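Long-range contacts in serine proteinase inhibitor A (PDB 3E8L), which probably inhibits trypsin and chymotrypsin simultaneously through two reactive sites, as a beta-trefoil member of the Kunitz-type inhibitor family: residues L46-E57 / N165-G173; G64-S72 / R84-P92. The protein carries 2 engineered substitutions. All coordinates share one frame; numbering follows the deposited sequence.

Interaction 1. Residues L46-E57 / N165-G173. Engineered in segment 46-57: Arg47 (natural residue His).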
ATOM      1  N   LEU A  46       2.843  -6.608 -17.507  1.00 31.02           N
ATOM      2  CA  LEU A  46       2.256  -6.309 -18.820  1.00 31.85           C
ATOM      3  C   LEU A  46       1.559  -4.969 -18.740  1.00 32.60           C
ATOM      4  O   LEU A  46       0.617  -4.808 -17.954  1.00 33.11           O
ATOM      5  CB  LEU A  46       1.191  -7.326 -19.205  1.00 31.39           C
ATOM      6  CG  LEU A  46       1.518  -8.691 -19.775  1.00 32.38           C
ATOM      7  CD1 LEU A  46       0.207  -9.440 -20.010  1.00 31.91           C
ATOM      8  CD2 LEU A  46       2.305  -8.543 -21.082  1.00 33.08           C
ATOM      9  N   ARG A  47       1.979  -4.010 -19.555  1.00 33.23           N
ATOM     10  CA  ARG A  47       1.309  -2.717 -19.546  1.00 34.42           C
ATOM     11  C   ARG A  47      -0.223  -2.848 -19.634  1.00 34.22           C
ATOM     12  O   ARG A  47      -0.761  -3.576 -20.467  1.00 33.84           O
ATOM     13  CB  ARG A  47       1.850  -1.781 -20.644  1.00 34.92           C
ATOM     14  CG  ARG A  47       3.267  -1.290 -20.368  1.00 37.93           C
ATOM     15  CD  ARG A  47       3.603  -0.004 -21.113  1.00 42.55           C
ATOM     16  NE  ARG A  47       5.045   0.272 -21.076  1.00 44.83           N
ATOM     17  CZ  ARG A  47       5.895   0.001 -22.071  1.00 46.73           C
ATOM     18  NH1 ARG A  47       7.188   0.282 -21.932  1.00 47.38           N
ATOM     19  NH2 ARG A  47       5.465  -0.548 -23.207  1.00 46.63           N
ATOM     20  N   LYS A  48      -0.898  -2.144 -18.736  1.00 34.15           N
ATOM     21  CA  LYS A  48      -2.328  -1.953 -18.793  1.00 33.96           C
ATOM     22  C   LYS A  48      -2.630  -0.516 -19.233  1.00 34.04           C
ATOM     23  O   LYS A  48      -3.161  -0.286 -20.308  1.00 33.86           O
ATOM     24  CB  LYS A  48      -2.923  -2.245 -17.416  1.00 33.79           C
ATOM     25  CG  LYS A  48      -4.413  -2.104 -17.309  1.00 33.36           C
ATOM     26  CD  LYS A  48      -4.882  -2.633 -15.962  1.00 33.89           C
ATOM     27  CE  LYS A  48      -6.187  -1.946 -15.529  1.00 32.62           C
ATOM     28  NZ  LYS A  48      -7.351  -2.426 -16.297  1.00 30.29           N
ATOM     29  N   ASP A  49      -2.266   0.449 -18.391  1.00 34.47           N
ATOM     30  CA  ASP A  49      -2.624   1.847 -18.584  1.00 34.32           C
ATOM     31  C   ASP A  49      -1.881   2.722 -17.601  1.00 33.95           C
ATOM     32  O   ASP A  49      -1.619   2.325 -16.492  1.00 33.97           O
ATOM     33  CB  ASP A  49      -4.126   2.043 -18.372  1.00 34.69           C
ATOM     34  CG  ASP A  49      -4.608   3.419 -18.815  1.00 36.54           C
ATOM     35  OD1 ASP A  49      -3.915   4.112 -19.625  1.00 35.83           O
ATOM     36  OD2 ASP A  49      -5.696   3.799 -18.342  1.00 39.05           O
ATOM     37  N   ALA A  50      -1.595   3.940 -18.054  1.00 34.23           N
ATOM     38  CA  ALA A  50      -0.903   4.955 -17.277  1.00 33.85           C
ATOM     39  C   ALA A  50       0.339   4.381 -16.637  1.00 33.78           C
ATOM     40  O   ALA A  50       1.189   3.816 -17.314  1.00 34.00           O
ATOM     41  CB  ALA A  50      -1.821   5.548 -16.229  1.00 34.04           C
ATOM     42  N   CYS A  51       0.441   4.532 -15.330  1.00 33.12           N
ATOM     43  CA  CYS A  51       1.540   3.949 -14.598  1.00 31.73           C
ATOM     44  C   CYS A  51       1.162   2.505 -14.194  1.00 31.73           C
ATOM     45  O   CYS A  51       1.852   1.919 -13.385  1.00 31.67           O
ATOM     46  CB  CYS A  51       1.916   4.838 -13.378  1.00 31.33           C
ATOM     47  SG  CYS A  51       1.841   6.707 -13.558  1.00 30.12           S
ATOM     48  N   LYS A  52       0.098   1.922 -14.778  1.00 30.60           N
ATOM     49  CA  LYS A  52      -0.380   0.614 -14.307  1.00 29.59           C
ATOM     50  C   LYS A  52      -0.128  -0.586 -15.240  1.00 29.17           C
ATOM     51  O   LYS A  52      -0.245  -0.487 -16.461  1.00 29.19           O
ATOM     52  CB  LYS A  52      -1.862   0.726 -13.971  1.00 29.72           C
ATOM     53  CG  LYS A  52      -2.471  -0.475 -13.275  1.00 29.99           C
ATOM     54  CD  LYS A  52      -3.936  -0.217 -12.944  1.00 28.26           C
ATOM     55  CE  LYS A  52      -4.081   0.818 -11.855  1.00 27.62           C
ATOM     56  NZ  LYS A  52      -5.488   0.869 -11.399  1.00 28.74           N
ATOM     57  N   SER A  53       0.202  -1.722 -14.634  1.00 28.60           N
ATOM     58  CA  SER A  53       0.556  -2.949 -15.345  1.00 28.11           C
ATOM     59  C   SER A  53      -0.202  -4.136 -14.774  1.00 27.90           C
ATOM     60  O   SER A  53      -0.678  -4.077 -13.628  1.00 27.92           O
ATOM     61  CB  SER A  53       2.050  -3.228 -15.185  1.00 27.99           C
ATOM     62  OG  SER A  53       2.839  -2.413 -16.023  1.00 27.88           O
ATOM     63  N   TYR A  54      -0.314  -5.218 -15.552  1.00 27.42           N
ATOM     64  CA  TYR A  54      -0.801  -6.483 -14.991  1.00 27.02           C
ATOM     65  C   TYR A  54       0.398  -7.249 -14.467  1.00 27.47           C
ATOM     66  O   TYR A  54       1.426  -7.314 -15.158  1.00 27.25           O
ATOM     67  CB  TYR A  54      -1.498  -7.344 -16.037  1.00 26.23           C
ATOM     68  CG  TYR A  54      -2.764  -6.762 -16.612  1.00 23.83           C
ATOM     69  CD1 TYR A  54      -3.970  -6.925 -15.964  1.00 22.26           C
ATOM     70  CD2 TYR A  54      -2.752  -6.073 -17.821  1.00 21.52           C
ATOM     71  CE1 TYR A  54      -5.138  -6.419 -16.489  1.00 21.84           C
ATOM     72  CE2 TYR A  54      -3.920  -5.549 -18.363  1.00 21.87           C
ATOM     73  CZ  TYR A  54      -5.123  -5.730 -17.683  1.00 21.62           C
ATOM     74  OH  TYR A  54      -6.308  -5.225 -18.187  1.00 19.52           O
ATOM     75  N   VAL A  55       0.269  -7.806 -13.257  1.00 27.67           N
ATOM     76  CA  VAL A  55       1.195  -8.824 -12.770  1.00 28.22           C
ATOM     77  C   VAL A  55       0.909 -10.146 -13.497  1.00 28.53           C
ATOM     78  O   VAL A  55      -0.184 -10.718 -13.394  1.00 28.44           O
ATOM     79  CB  VAL A  55       1.086  -9.038 -11.246  1.00 28.33           C
ATOM     80  CG1 VAL A  55       2.172 -10.008 -10.772  1.00 28.96           C
ATOM     81  CG2 VAL A  55       1.202  -7.731 -10.509  1.00 27.72           C
ATOM     82  N   TYR A  56       1.891 -10.610 -14.252  1.00 29.01           N
ATOM     83  CA  TYR A  56       1.782 -11.870 -14.979  1.00 29.48           C
ATOM     84  C   TYR A  56       3.082 -12.671 -14.895  1.00 30.22           C
ATOM     85  O   TYR A  56       4.142 -12.142 -14.527  1.00 29.81           O
ATOM     86  CB  TYR A  56       1.439 -11.595 -16.445  1.00 29.74           C
ATOM     87  CG  TYR A  56       2.631 -11.460 -17.377  1.00 29.52           C
ATOM     88  CD1 TYR A  56       2.830 -12.373 -18.410  1.00 29.88           C
ATOM     89  CD2 TYR A  56       3.555 -10.421 -17.230  1.00 30.36           C
ATOM     90  CE1 TYR A  56       3.921 -12.265 -19.266  1.00 30.25           C
ATOM     91  CE2 TYR A  56       4.651 -10.303 -18.077  1.00 29.14           C
ATOM     92  CZ  TYR A  56       4.829 -11.222 -19.093  1.00 30.11           C
ATOM     93  OH  TYR A  56       5.912 -11.102 -19.945  1.00 30.82           O
ATOM     94  N   GLU A  57       3.007 -13.943 -15.255  1.00 31.09           N
ATOM     95  CA  GLU A  57       4.178 -14.795 -15.245  1.00 32.04           C
ATOM     96  C   GLU A  57       4.923 -14.694 -16.577  1.00 32.83           C
ATOM     97  O   GLU A  57       4.384 -15.038 -17.628  1.00 33.77           O
ATOM     98  CB  GLU A  57       3.746 -16.218 -14.987  1.00 31.74           C
ATOM     99  CG  GLU A  57       4.867 -17.133 -14.593  1.00 33.02           C
ATOM    100  CD  GLU A  57       4.411 -18.574 -14.545  1.00 33.36           C
ATOM    101  OE1 GLU A  57       3.286 -18.802 -14.055  1.00 34.48           O
ATOM    102  OE2 GLU A  57       5.166 -19.463 -15.003  1.00 32.90           O
ATOM    103  N   ASN A 165      -5.643 -14.742 -22.975  1.00 26.92           N
ATOM    104  CA  ASN A 165      -5.004 -14.660 -24.300  1.00 27.11           C
ATOM    105  C   ASN A 165      -3.598 -15.271 -24.274  1.00 27.22           C
ATOM    106  O   ASN A 165      -2.626 -14.599 -24.611  1.00 27.63           O
ATOM    107  CB  ASN A 165      -4.909 -13.200 -24.794  1.00 26.92           C
ATOM    108  CG  ASN A 165      -6.263 -12.521 -24.940  1.00 26.71           C
ATOM    109  OD1 ASN A 165      -6.464 -11.401 -24.443  1.00 26.98           O
ATOM    110  ND2 ASN A 165      -7.199 -13.188 -25.615  1.00 24.12           N
ATOM    111  N   GLY A 166      -3.483 -16.516 -23.824  1.00 26.89           N
ATOM    112  CA  GLY A 166      -2.199 -17.209 -23.822  1.00 26.83           C
ATOM    113  C   GLY A 166      -1.233 -16.840 -22.700  1.00 27.00           C
ATOM    114  O   GLY A 166      -0.314 -17.605 -22.406  1.00 26.97           O
ATOM    115  N   ARG A 167      -1.430 -15.685 -22.065  1.00 26.90           N
ATOM    116  CA  ARG A 167      -0.545 -15.257 -20.983  1.00 26.83           C
ATOM    117  C   ARG A 167      -1.125 -15.602 -19.604  1.00 26.62           C
ATOM    118  O   ARG A 167      -2.342 -15.528 -19.386  1.00 26.73           O
ATOM    119  CB  ARG A 167      -0.190 -13.768 -21.099  1.00 26.95           C
ATOM    120  CG  ARG A 167       0.668 -13.464 -22.319  1.00 28.83           C
ATOM    121  CD  ARG A 167       1.139 -12.034 -22.369  1.00 32.78           C
ATOM    122  NE  ARG A 167       1.331 -11.589 -23.753  1.00 36.67           N
ATOM    123  CZ  ARG A 167       2.511 -11.271 -24.305  1.00 39.82           C
ATOM    124  NH1 ARG A 167       3.644 -11.338 -23.590  1.00 39.90           N
ATOM    125  NH2 ARG A 167       2.565 -10.888 -25.589  1.00 38.77           N
ATOM    126  N   THR A 168      -0.250 -16.012 -18.689  1.00 25.50           N
ATOM    127  CA  THR A 168      -0.678 -16.353 -17.365  1.00 25.13           C
ATOM    128  C   THR A 168      -0.641 -15.114 -16.451  1.00 25.50           C
ATOM    129  O   THR A 168       0.423 -14.593 -16.129  1.00 25.89           O
ATOM    130  CB  THR A 168       0.151 -17.512 -16.806  1.00 25.02           C
ATOM    131  OG1 THR A 168      -0.096 -18.691 -17.591  1.00 24.48           O
ATOM    132  CG2 THR A 168      -0.227 -17.795 -15.355  1.00 24.80           C
ATOM    133  N   LEU A 169      -1.820 -14.647 -16.050  1.00 25.24           N
ATOM    134  CA  LEU A 169      -1.954 -13.465 -15.203  1.00 25.22           C
ATOM    135  C   LEU A 169      -2.430 -13.826 -13.799  1.00 24.99           C
ATOM    136  O   LEU A 169      -3.130 -14.818 -13.602  1.00 25.42           O
ATOM    137  CB  LEU A 169      -2.950 -12.474 -15.825  1.00 24.93           C
ATOM    138  CG  LEU A 169      -2.467 -11.521 -16.905  1.00 25.25           C
ATOM    139  CD1 LEU A 169      -2.169 -12.264 -18.224  1.00 25.16           C
ATOM    140  CD2 LEU A 169      -3.514 -10.414 -17.098  1.00 24.55           C
ATOM    141  N   LEU A 170      -2.068 -13.006 -12.830  1.00 24.74           N
ATOM    142  CA  LEU A 170      -2.467 -13.269 -11.467  1.00 24.73           C
ATOM    143  C   LEU A 170      -3.715 -12.478 -11.153  1.00 25.31           C
ATOM    144  O   LEU A 170      -3.877 -11.358 -11.645  1.00 26.06           O
ATOM    145  CB  LEU A 170      -1.348 -12.892 -10.503  1.00 24.14           C
ATOM    146  CG  LEU A 170      -0.052 -13.695 -10.561  1.00 22.66           C
ATOM    147  CD1 LEU A 170       0.714 -13.419  -9.315  1.00 20.77           C
ATOM    148  CD2 LEU A 170      -0.355 -15.187 -10.676  1.00 22.99           C
ATOM    149  N   GLY A 171      -4.600 -13.058 -10.347  1.00 25.20           N
ATOM    150  CA  GLY A 171      -5.773 -12.346  -9.852  1.00 24.70           C
ATOM    151  C   GLY A 171      -6.308 -13.015  -8.599  1.00 25.03           C
ATOM    152  O   GLY A 171      -5.729 -13.994  -8.114  1.00 25.61           O
ATOM    153  N   ILE A 172      -7.390 -12.467  -8.046  1.00 24.43           N
ATOM    154  CA  ILE A 172      -8.056 -13.047  -6.901  1.00 23.81           C
ATOM    155  C   ILE A 172      -8.767 -14.290  -7.397  1.00 24.19           C
ATOM    156  O   ILE A 172      -9.488 -14.241  -8.410  1.00 23.79           O
ATOM    157  CB  ILE A 172      -9.082 -12.060  -6.298  1.00 23.74           C
ATOM    158  CG1 ILE A 172      -8.398 -10.762  -5.864  1.00 23.22           C
ATOM    159  CG2 ILE A 172      -9.916 -12.715  -5.167  1.00 22.97           C
ATOM    160  CD1 ILE A 172      -7.255 -10.901  -4.825  1.00 21.36           C
ATOM    161  N   GLY A 173      -8.546 -15.396  -6.694  1.00 23.93           N
ATOM    162  CA  GLY A 173      -9.144 -16.680  -7.046  1.00 24.19           C
ATOM    163  C   GLY A 173      -8.363 -17.343  -8.149  1.00 24.81           C
ATOM    164  O   GLY A 173      -7.138 -17.324  -8.149  1.00 25.69           O
TER
HETATM  165  O   HOH W   1      -2.903  -9.709 -13.559  1.00 33.49           O

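Interaction 2. Residues G64-S72 / R84-P92. With SO4 (sulfate ion), chain I.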
ATOM      1  N   GLY A  64      12.356 -12.646 -14.208  1.00 41.69           N
ATOM      2  CA  GLY A  64      11.259 -11.955 -13.586  1.00 38.67           C
ATOM      3  C   GLY A  64      11.790 -10.603 -13.168  1.00 36.76           C
ATOM      4  O   GLY A  64      12.973 -10.337 -13.256  1.00 36.16           O
ATOM      5  N   LEU A  65      10.908  -9.742 -12.713  1.00 35.07           N
ATOM      6  CA  LEU A  65      11.311  -8.480 -12.157  1.00 33.66           C
ATOM      7  C   LEU A  65      11.598  -8.625 -10.697  1.00 32.27           C
ATOM      8  O   LEU A  65      11.038  -9.436 -10.026  1.00 31.85           O
ATOM      9  CB  LEU A  65      10.283  -7.404 -12.379  1.00 33.34           C
ATOM     10  CG  LEU A  65       9.976  -6.833 -13.737  1.00 34.70           C
ATOM     11  CD1 LEU A  65       8.686  -6.143 -13.641  1.00 35.83           C
ATOM     12  CD2 LEU A  65      10.994  -5.878 -14.180  1.00 33.16           C
ATOM     13  N   PRO A  66      12.530  -7.836 -10.228  1.00 31.31           N
ATOM     14  CA  PRO A  66      12.888  -7.795  -8.811  1.00 30.31           C
ATOM     15  C   PRO A  66      11.781  -7.161  -7.987  1.00 29.80           C
ATOM     16  O   PRO A  66      11.199  -6.175  -8.416  1.00 30.02           O
ATOM     17  CB  PRO A  66      14.125  -6.888  -8.787  1.00 30.31           C
ATOM     18  CG  PRO A  66      14.569  -6.736 -10.185  1.00 29.77           C
ATOM     19  CD  PRO A  66      13.389  -6.949 -11.037  1.00 30.91           C
ATOM     20  N   VAL A  67      11.503  -7.717  -6.811  1.00 29.38           N
ATOM     21  CA  VAL A  67      10.473  -7.197  -5.926  1.00 28.58           C
ATOM     22  C   VAL A  67      11.058  -6.879  -4.556  1.00 28.50           C
ATOM     23  O   VAL A  67      11.794  -7.670  -3.990  1.00 28.88           O
ATOM     24  CB  VAL A  67       9.315  -8.204  -5.729  1.00 28.99           C
ATOM     25  CG1 VAL A  67       8.122  -7.533  -5.034  1.00 28.23           C
ATOM     26  CG2 VAL A  67       8.881  -8.840  -7.053  1.00 28.37           C
ATOM     27  N   GLY A  68      10.710  -5.716  -4.018  1.00 28.47           N
ATOM     28  CA  GLY A  68      11.056  -5.350  -2.643  1.00 26.91           C
ATOM     29  C   GLY A  68       9.834  -5.526  -1.764  1.00 26.11           C
ATOM     30  O   GLY A  68       8.696  -5.290  -2.203  1.00 26.11           O
ATOM     31  N   PHE A  69      10.065  -5.942  -0.526  1.00 25.13           N
ATOM     32  CA  PHE A  69       8.987  -6.220   0.416  1.00 24.47           C
ATOM     33  C   PHE A  69       9.073  -5.258   1.570  1.00 24.49           C
ATOM     34  O   PHE A  69      10.127  -5.091   2.182  1.00 24.83           O
ATOM     35  CB  PHE A  69       9.069  -7.658   0.923  1.00 24.47           C
ATOM     36  CG  PHE A  69       9.134  -8.677  -0.176  1.00 24.34           C
ATOM     37  CD1 PHE A  69       8.065  -8.826  -1.075  1.00 23.47           C
ATOM     38  CD2 PHE A  69      10.271  -9.472  -0.336  1.00 23.12           C
ATOM     39  CE1 PHE A  69       8.128  -9.759  -2.109  1.00 23.78           C
ATOM     40  CE2 PHE A  69      10.340 -10.412  -1.363  1.00 22.95           C
ATOM     41  CZ  PHE A  69       9.263 -10.551  -2.250  1.00 24.55           C
ATOM     42  N   SER A  70       7.974  -4.594   1.877  1.00 24.35           N
ATOM     43  CA  SER A  70       8.054  -3.618   2.942  1.00 23.96           C
ATOM     44  C   SER A  70       6.853  -3.636   3.869  1.00 23.95           C
ATOM     45  O   SER A  70       5.828  -4.240   3.557  1.00 24.94           O
ATOM     46  CB  SER A  70       8.384  -2.234   2.379  1.00 23.44           C
ATOM     47  OG  SER A  70       7.299  -1.710   1.683  1.00 23.74           O
ATOM     48  N   ALA A  71       6.999  -3.002   5.023  1.00 24.14           N
ATOM     49  CA  ALA A  71       6.029  -3.102   6.109  1.00 24.37           C
ATOM     50  C   ALA A  71       6.071  -1.819   6.914  1.00 24.55           C
ATOM     51  O   ALA A  71       6.973  -1.013   6.720  1.00 24.90           O
ATOM     52  CB  ALA A  71       6.371  -4.292   6.996  1.00 23.98           C
ATOM     53  N   SER A  72       5.124  -1.626   7.826  1.00 24.72           N
ATOM     54  CA  SER A  72       5.144  -0.431   8.663  1.00 25.01           C
ATOM     55  C   SER A  72       6.340  -0.404   9.596  1.00 25.70           C
ATOM     56  O   SER A  72       6.858  -1.454  10.000  1.00 25.93           O
ATOM     57  CB  SER A  72       3.877  -0.321   9.483  1.00 24.94           C
ATOM     58  OG  SER A  72       2.855   0.220   8.685  1.00 25.01           O
ATOM     59  N   ARG A  84       1.615  -9.357   6.567  1.00 30.80           N
ATOM     60  CA  ARG A  84       1.235  -8.599   5.384  1.00 31.15           C
ATOM     61  C   ARG A  84       2.275  -7.568   4.977  1.00 30.59           C
ATOM     62  O   ARG A  84       2.810  -6.835   5.810  1.00 30.44           O
ATOM     63  CB  ARG A  84      -0.155  -7.975   5.574  1.00 30.79           C
ATOM     64  CG  ARG A  84      -1.237  -8.938   5.157  1.00 32.35           C
ATOM     65  CD  ARG A  84      -1.605  -9.956   6.245  1.00 32.48           C
ATOM     66  NE  ARG A  84      -2.483  -9.267   7.158  1.00 34.75           N
ATOM     67  CZ  ARG A  84      -3.726  -9.607   7.429  1.00 35.24           C
ATOM     68  NH1 ARG A  84      -4.260 -10.704   6.917  1.00 35.13           N
ATOM     69  NH2 ARG A  84      -4.413  -8.836   8.247  1.00 36.46           N
ATOM     70  N   TYR A  85       2.554  -7.540   3.685  1.00 30.67           N
ATOM     71  CA  TYR A  85       3.584  -6.680   3.139  1.00 30.81           C
ATOM     72  C   TYR A  85       3.187  -6.030   1.837  1.00 31.34           C
ATOM     73  O   TYR A  85       2.399  -6.579   1.057  1.00 31.24           O
ATOM     74  CB  TYR A  85       4.860  -7.475   2.944  1.00 30.39           C
ATOM     75  CG  TYR A  85       5.278  -8.133   4.213  1.00 29.56           C
ATOM     76  CD1 TYR A  85       5.860  -7.392   5.240  1.00 29.55           C
ATOM     77  CD2 TYR A  85       5.067  -9.490   4.406  1.00 29.00           C
ATOM     78  CE1 TYR A  85       6.237  -8.002   6.432  1.00 30.90           C
ATOM     79  CE2 TYR A  85       5.429 -10.105   5.586  1.00 30.60           C
ATOM     80  CZ  TYR A  85       6.009  -9.363   6.596  1.00 31.29           C
ATOM     81  OH  TYR A  85       6.368  -9.996   7.758  1.00 31.66           O
ATOM     82  N   LYS A  86       3.747  -4.842   1.622  1.00 31.71           N
ATOM     83  CA  LYS A  86       3.680  -4.144   0.347  1.00 31.60           C
ATOM     84  C   LYS A  86       4.710  -4.792  -0.581  1.00 30.87           C
ATOM     85  O   LYS A  86       5.871  -4.962  -0.192  1.00 31.16           O
ATOM     86  CB  LYS A  86       4.009  -2.678   0.600  1.00 31.83           C
ATOM     87  CG  LYS A  86       4.033  -1.744  -0.606  1.00 33.99           C
ATOM     88  CD  LYS A  86       3.927  -0.305  -0.055  1.00 38.79           C
ATOM     89  CE  LYS A  86       4.605   0.729  -0.931  1.00 42.03           C
ATOM     90  NZ  LYS A  86       4.984   1.931  -0.133  1.00 43.05           N
ATOM     91  N   PHE A  87       4.274  -5.182  -1.780  1.00 30.14           N
ATOM     92  CA  PHE A  87       5.156  -5.743  -2.820  1.00 28.87           C
ATOM     93  C   PHE A  87       5.446  -4.653  -3.847  1.00 28.00           C
ATOM     94  O   PHE A  87       4.521  -4.008  -4.324  1.00 28.22           O
ATOM     95  CB  PHE A  87       4.466  -6.915  -3.525  1.00 28.65           C
ATOM     96  CG  PHE A  87       4.468  -8.211  -2.742  1.00 28.17           C
ATOM     97  CD1 PHE A  87       4.465  -8.219  -1.342  1.00 26.60           C
ATOM     98  CD2 PHE A  87       4.437  -9.436  -3.421  1.00 25.41           C
ATOM     99  CE1 PHE A  87       4.450  -9.432  -0.637  1.00 25.83           C
ATOM    100  CE2 PHE A  87       4.415 -10.634  -2.726  1.00 24.52           C
ATOM    101  CZ  PHE A  87       4.428 -10.638  -1.342  1.00 24.30           C
ATOM    102  N   SER A  88       6.713  -4.449  -4.200  1.00 26.92           N
ATOM    103  CA  SER A  88       7.077  -3.385  -5.133  1.00 26.01           C
ATOM    104  C   SER A  88       8.159  -3.862  -6.087  1.00 26.12           C
ATOM    105  O   SER A  88       9.221  -4.319  -5.668  1.00 26.07           O
ATOM    106  CB  SER A  88       7.550  -2.145  -4.381  1.00 26.23           C
ATOM    107  OG  SER A  88       6.484  -1.524  -3.665  1.00 25.44           O
ATOM    108  N   PHE A  89       7.876  -3.778  -7.372  1.00 25.51           N
ATOM    109  CA  PHE A  89       8.858  -4.113  -8.361  1.00 26.02           C
ATOM    110  C   PHE A  89       9.998  -3.100  -8.383  1.00 26.75           C
ATOM    111  O   PHE A  89       9.788  -1.900  -8.222  1.00 26.18           O
ATOM    112  CB  PHE A  89       8.220  -4.164  -9.746  1.00 26.14           C
ATOM    113  CG  PHE A  89       7.418  -5.413 -10.011  1.00 25.29           C
ATOM    114  CD1 PHE A  89       7.991  -6.681  -9.858  1.00 25.87           C
ATOM    115  CD2 PHE A  89       6.108  -5.319 -10.451  1.00 22.87           C
ATOM    116  CE1 PHE A  89       7.242  -7.847 -10.122  1.00 26.52           C
ATOM    117  CE2 PHE A  89       5.354  -6.460 -10.725  1.00 24.55           C
ATOM    118  CZ  PHE A  89       5.915  -7.725 -10.570  1.00 25.31           C
ATOM    119  N   SER A  90      11.213  -3.599  -8.588  1.00 27.43           N
ATOM    120  CA  SER A  90      12.366  -2.731  -8.762  1.00 28.23           C
ATOM    121  C   SER A  90      12.578  -2.645 -10.250  1.00 27.94           C
ATOM    122  O   SER A  90      13.137  -3.554 -10.871  1.00 28.80           O
ATOM    123  CB  SER A  90      13.596  -3.319  -8.073  1.00 28.35           C
ATOM    124  OG  SER A  90      14.657  -2.388  -8.072  1.00 30.78           O
ATOM    125  N   MET A  91      12.072  -1.567 -10.834  1.00 27.36           N
ATOM    126  CA  MET A  91      12.049  -1.426 -12.292  1.00 26.12           C
ATOM    127  C   MET A  91      12.113   0.045 -12.650  1.00 25.15           C
ATOM    128  O   MET A  91      11.638   0.883 -11.885  1.00 24.87           O
ATOM    129  CB  MET A  91      10.792  -2.074 -12.867  1.00 26.23           C
ATOM    130  CG  MET A  91       9.476  -1.484 -12.335  1.00 26.57           C
ATOM    131  SD  MET A  91       7.997  -2.208 -13.054  1.00 28.50           S
ATOM    132  CE  MET A  91       8.293  -1.947 -14.817  1.00 29.76           C
ATOM    133  N   PRO A  92      12.723   0.375 -13.796  1.00 24.90           N
ATOM    134  CA  PRO A  92      12.844   1.791 -14.136  1.00 24.49           C
ATOM    135  C   PRO A  92      11.446   2.353 -14.351  1.00 23.92           C
ATOM    136  O   PRO A  92      10.594   1.667 -14.925  1.00 23.78           O
ATOM    137  CB  PRO A  92      13.634   1.775 -15.444  1.00 24.49           C
ATOM    138  CG  PRO A  92      14.244   0.417 -15.533  1.00 24.78           C
ATOM    139  CD  PRO A  92      13.284  -0.484 -14.852  1.00 25.02           C
TER
HETATM  140  S   SO4 I 183       4.428   1.148   3.744  0.50 35.00           S
HETATM  141  O1  SO4 I 183       3.859   2.159   2.848  0.50 35.00           O
HETATM  142  O2  SO4 I 183       5.888   1.206   3.707  0.50 35.00           O
HETATM  143  O3  SO4 I 183       3.934   1.349   5.108  0.50 35.00           O
HETATM  144  O4  SO4 I 183       4.030  -0.183   3.298  0.50 35.00           O

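Interaction 1. Residues L46-E57 / N165-G173
Tyr56 and Leu169 form a single backbone bridge where strand 52-57 meets strand 167-172, and two hydrogen bonds flank it. Leu170 N donates to Val55 O at 3.0 Å, and Glu57 N to Thr168 O at 2.8 Å. The strand axes diverge at 123°, consistent with pairing confined to this one place. A water lies within hydrogen-bonding distance of Val55 O and Leu170 O.

The apolar packing centres on Leu169, whose forked end packs against Leu46, Tyr54 and Tyr56. CG lies beside the backbone N (chi1 -83°), and from there Leu169 CD2 reaches Tyr54 CD1 at 3.7 Å while Leu169 CD1 meets Leu46 CD1 at 4.1 Å. Val55 CG1 touches Leu170 CD1 at 4.0 Å, a buried pair of branched side chains.

Nearer the surface, the extended Arg167 lays its CD methylene 3.6 Å from Leu46 CD1, and its guanidinium has Tyr56 OH near its edge. Tyr54 OH is hydrogen-bonded to Glu107.

The backbones of Val55 and Leu170 also hydrogen-bond to that of Ile117, so the contact joins a two-stranded hairpin, 159-164 with 167-172, to the sheet of 43-49, 52-57 and 113-119 in the beta-trefoil.

Interaction 2. Residues G64-S72 / R84-P92
Strands 67-70 and 84-89 run antiparallel, their axes 156° apart, with Gly68-Ser88 and Ser70-Lys86 as hydrogen-bonded pairs and Val67-Phe89 and Phe69-Phe87 as non-hydrogen-bonded ones. The hydrogen-bonded pairs are each joined by two N-H...O hydrogen bonds, and Ser90 N to Pro66 O adds a fifth at 2.6 Å; proline, without an N-H, contributes its carbonyl alone.

Val67, Phe69, Phe87 and Phe89 share the apolar face. Phe69 presents its edge to the face of Phe87 in a T-shaped stack, centroids 4.8 Å apart and planes at 67°, with Phe69 CE1 over the centre of the Phe87 ring. Val67 fits between two aromatic neighbours: its CG2 lies 3.6 Å from Phe89 CE1, and CG1, anti to the backbone N (chi1 -168°), approaches Phe87 CB. Leu65 CD1 sits over the Phe89 ring in a CH-pi contact, 3.9 Å from the centroid, while its other methyl, CD2, meets Met91 CB. Trp101 adds a further ring against Phe87 and Phe89, making this face strongly aromatic.

Gly68, Ser70, Lys86 and Ser88 belong to the other face, where Lys86 and Ser88 are partly exposed, while Gly68 and Ser70 are small enough for buried positions. Ser70 OG packs 3.6 Å from Lys86 CB, and the extended lysine carries NZ to a hydrogen bond of 3.2 Å with sulfate O1, an ion probably from the crystallisation liquor. Lys86 also makes a cation-pi contact with Phe128.

Toward the end of the pairing, Ala71 CB lies 3.6 Å from Tyr85 CD1, at the ring edge; Tyr85 OH is bonded to Gln80 N. The arrangement is an antiparallel pair at one end of the four-stranded sheet 67-70, 84-89, 130-135, 142-147, apolar on one face, in this beta-trefoil.

In the fold
Interaction 2 is nested inside the loop that interaction 1 closes, strand 52-57 being followed directly by strand 67-70. Their centres lie 16 Å apart, and their nearest atoms, about 4 Å apart, do not touch. Interaction 2 is the more buried, pairing neighbouring strands of one sheet along several residues and relying on aromatic rings. Interaction 1 is partly buried and farther from the chain centre; it joins distant parts of the sequence through a single bridge, packing of leucine and valine with a tyrosine ring, and an arginine at the surface. Strand 43-49, whose end belongs to interaction 1, also lies against interaction 2: Ser44 touches Tyr56 and Leu65, and Thr45 touches Leu65, Phe89 and Met91.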